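Local atomic coordinates of EvdO1 (Micromonospora carbonacea, PDB entry 4XBZ), a protein that probably catalyses an oxidative cyclization in orthosomycin biosynthesis, as an oxygenase of the phytanoyl-CoA dioxygenase family. Residues Asp38-Gly43 with Ala122-Leu127. Numbering follows the deposited sequence.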
ATOM      1  N   ASP A  38     -18.080   3.444   2.386  1.00 36.69           N
ATOM      2  CA  ASP A  38     -18.827   4.614   2.830  1.00 38.25           C
ATOM      3  C   ASP A  38     -17.940   5.374   3.803  1.00 39.91           C
ATOM      4  O   ASP A  38     -18.052   5.210   5.022  1.00 38.29           O
ATOM      5  CB  ASP A  38     -20.160   4.229   3.485  1.00 40.53           C
ATOM      6  CG  ASP A  38     -21.228   5.320   3.325  1.00 53.73           C
ATOM      7  OD1 ASP A  38     -22.155   5.130   2.498  1.00 59.02           O
ATOM      8  OD2 ASP A  38     -21.131   6.376   4.005  1.00 46.97           O
ATOM      9  N   ILE A  39     -17.069   6.213   3.251  1.00 34.18           N
ATOM     10  CA  ILE A  39     -15.953   6.759   4.007  1.00 33.92           C
ATOM     11  C   ILE A  39     -16.379   7.579   5.215  1.00 34.98           C
ATOM     12  O   ILE A  39     -15.701   7.582   6.239  1.00 37.30           O
ATOM     13  CB  ILE A  39     -15.040   7.622   3.108  1.00 32.68           C
ATOM     14  CG1 ILE A  39     -13.759   7.982   3.862  1.00 35.25           C
ATOM     15  CG2 ILE A  39     -15.768   8.865   2.574  1.00 35.09           C
ATOM     16  CD1 ILE A  39     -13.017   6.758   4.371  1.00 32.24           C
ATOM     17  N   ARG A  40     -17.511   8.259   5.115  1.00 36.22           N
ATOM     18  CA  ARG A  40     -17.943   9.113   6.216  1.00 40.47           C
ATOM     19  C   ARG A  40     -18.731   8.310   7.233  1.00 39.98           C
ATOM     20  O   ARG A  40     -18.930   8.757   8.358  1.00 42.49           O
ATOM     21  CB  ARG A  40     -18.762  10.294   5.701  1.00 33.49           C
ATOM     22  CG  ARG A  40     -17.911  11.322   4.958  1.00 32.27           C
ATOM     23  CD  ARG A  40     -18.767  12.406   4.325  1.00 33.68           C
ATOM     24  NE  ARG A  40     -17.952  13.389   3.627  1.00 33.34           N
ATOM     25  CZ  ARG A  40     -17.406  14.443   4.220  1.00 34.22           C
ATOM     26  NH1 ARG A  40     -17.595  14.630   5.524  1.00 33.23           N
ATOM     27  NH2 ARG A  40     -16.675  15.299   3.515  1.00 28.37           N
ATOM     28  N   ARG A  41     -19.153   7.114   6.839  1.00 36.23           N
ATOM     29  CA  ARG A  41     -19.881   6.237   7.733  1.00 39.13           C
ATOM     30  C   ARG A  41     -18.945   5.342   8.540  1.00 43.82           C
ATOM     31  O   ARG A  41     -18.989   5.336   9.770  1.00 43.08           O
ATOM     32  CB  ARG A  41     -20.872   5.374   6.951  1.00 41.35           C
ATOM     33  CG  ARG A  41     -21.442   4.235   7.767  1.00 42.75           C
ATOM     34  CD  ARG A  41     -22.538   3.493   7.028  1.00 42.58           C
ATOM     35  NE  ARG A  41     -23.254   2.600   7.934  1.00 48.89           N
ATOM     36  CZ  ARG A  41     -24.459   2.089   7.694  1.00 52.26           C
ATOM     37  NH1 ARG A  41     -25.100   2.390   6.571  1.00 49.72           N
ATOM     38  NH2 ARG A  41     -25.028   1.281   8.587  1.00 54.57           N
ATOM     39  N   THR A  42     -18.091   4.594   7.845  1.00 42.00           N
ATOM     40  CA  THR A  42     -17.274   3.561   8.482  1.00 40.87           C
ATOM     41  C   THR A  42     -15.812   3.976   8.671  1.00 39.71           C
ATOM     42  O   THR A  42     -15.136   3.514   9.591  1.00 35.79           O
ATOM     43  CB  THR A  42     -17.301   2.250   7.662  1.00 37.31           C
ATOM     44  OG1 THR A  42     -16.735   2.483   6.368  1.00 33.41           O
ATOM     45  CG2 THR A  42     -18.732   1.745   7.489  1.00 37.73           C
ATOM     46  N   GLY A  43     -15.332   4.853   7.793  1.00 39.68           N
ATOM     47  CA  GLY A  43     -13.907   5.114   7.686  1.00 34.81           C
ATOM     48  C   GLY A  43     -13.353   4.104   6.698  1.00 34.42           C
ATOM     49  O   GLY A  43     -14.102   3.281   6.169  1.00 37.75           O
ATOM     50  N   ALA A 122      -7.830  19.287  -3.899  1.00 27.26           N
ATOM     51  CA  ALA A 122      -6.594  18.531  -3.935  1.00 29.15           C
ATOM     52  C   ALA A 122      -5.960  18.415  -2.551  1.00 27.96           C
ATOM     53  O   ALA A 122      -5.027  17.646  -2.370  1.00 31.04           O
ATOM     54  CB  ALA A 122      -5.609  19.154  -4.938  1.00 23.33           C
ATOM     55  N   GLY A 123      -6.475  19.158  -1.576  1.00 29.97           N
ATOM     56  CA  GLY A 123      -6.030  19.021  -0.196  1.00 25.96           C
ATOM     57  C   GLY A 123      -7.051  18.371   0.722  1.00 28.27           C
ATOM     58  O   GLY A 123      -6.905  18.395   1.942  1.00 28.29           O
ATOM     59  N   HIS A 124      -8.100  17.803   0.127  1.00 30.76           N
ATOM     60  CA  HIS A 124      -9.194  17.165   0.866  1.00 29.03           C
ATOM     61  C   HIS A 124      -8.680  16.039   1.760  1.00 32.63           C
ATOM     62  O   HIS A 124      -8.172  15.034   1.260  1.00 30.44           O
ATOM     63  CB  HIS A 124     -10.243  16.631  -0.118  1.00 30.33           C
ATOM     64  CG  HIS A 124     -11.532  16.198   0.518  1.00 34.20           C
ATOM     65  ND1 HIS A 124     -11.590  15.290   1.556  1.00 34.53           N
ATOM     66  CD2 HIS A 124     -12.816  16.527   0.236  1.00 30.22           C
ATOM     67  CE1 HIS A 124     -12.852  15.086   1.892  1.00 32.93           C
ATOM     68  NE2 HIS A 124     -13.616  15.822   1.105  1.00 36.42           N
ATOM     69  N   PRO A 125      -8.847  16.196   3.087  1.00 31.51           N
ATOM     70  CA  PRO A 125      -8.237  15.342   4.113  1.00 30.48           C
ATOM     71  C   PRO A 125      -8.739  13.893   4.105  1.00 33.12           C
ATOM     72  O   PRO A 125      -7.964  13.014   4.485  1.00 29.32           O
ATOM     73  CB  PRO A 125      -8.619  16.045   5.420  1.00 33.78           C
ATOM     74  CG  PRO A 125      -9.899  16.762   5.094  1.00 28.35           C
ATOM     75  CD  PRO A 125      -9.765  17.193   3.672  1.00 30.46           C
ATOM     76  N   LEU A 126      -9.979  13.634   3.680  1.00 31.10           N
ATOM     77  CA  LEU A 126     -10.447  12.253   3.575  1.00 30.29           C
ATOM     78  C   LEU A 126      -9.786  11.577   2.372  1.00 31.99           C
ATOM     79  O   LEU A 126      -9.337  10.424   2.451  1.00 25.36           O
ATOM     80  CB  LEU A 126     -11.975  12.181   3.464  1.00 32.28           C
ATOM     81  CG  LEU A 126     -12.784  12.583   4.704  1.00 35.36           C
ATOM     82  CD1 LEU A 126     -14.268  12.229   4.561  1.00 26.94           C
ATOM     83  CD2 LEU A 126     -12.202  11.983   5.987  1.00 28.60           C
ATOM     84  N   LEU A 127      -9.722  12.305   1.260  1.00 30.61           N
ATOM     85  CA  LEU A 127      -9.017  11.825   0.074  1.00 30.05           C
ATOM     86  C   LEU A 127      -7.551  11.472   0.398  1.00 29.56           C
ATOM     87  O   LEU A 127      -7.092  10.350   0.140  1.00 29.45           O
ATOM     88  CB  LEU A 127      -9.092  12.873  -1.040  1.00 27.94           C
ATOM     89  CG  LEU A 127      -8.324  12.635  -2.338  1.00 28.05           C
ATOM     90  CD1 LEU A 127      -8.635  11.275  -2.930  1.00 27.95           C
ATOM     91  CD2 LEU A 127      -8.607  13.753  -3.368  1.00 32.21           C
TER
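Leu-126, in the first turn of helix 125-134, sets its CD1 methyl against Arg-40 and, more loosely, Ile-39 of the turn that follows strand 36-38, an edge strand of the larger sheet in this double-stranded beta-helix fold. The packing is closest round that methyl: CD1 of Leu-126 lies 3.8 Å from CG of Arg-40 and 3.8 Å above the guanidinium plane, over its centre. Because the Arg-40 chain is extended from CG to NE and runs past the methyl, CD1 of Leu-126 meets its planar end as well as its aliphatic part, with CZ of Arg-40 3.9 Å away; the two side chains cross at about a right angle. Ile-39 makes a looser apolar contact, its CG2 staying 4.2 Å from CD1 of Leu-126.

Arg-40 and His-124 meet without bonding: NH2 of Arg-40 stands 3.9 Å from NE2 of His-124, and the guanidinium and ring planes are 77° apart, which excludes stacking. A shared acceptor is consistent with the closeness, since the carbonyl oxygen of Leu-63, just beyond strand 57-61, takes a hydrogen bond from NH2 of Arg-40 and a weak one from NE2 of His-124.

Toward solvent the contact is carried by Arg-40, which is exposed, whereas Ile-39 and His-124 are buried. The turn closes on itself, with Asp-38 O accepting from both Arg-41 N and Thr-42 N. Inward, His-124 is the N-cap residue. Its CG is anti to the backbone N (chi1 -169°), a torsion that brings the ring edge to the helix start, where ND1 of His-124, accepting in the ring plane, takes a 3.1 Å bond from the backbone N of Leu-126, bent to 139° at the hydrogen.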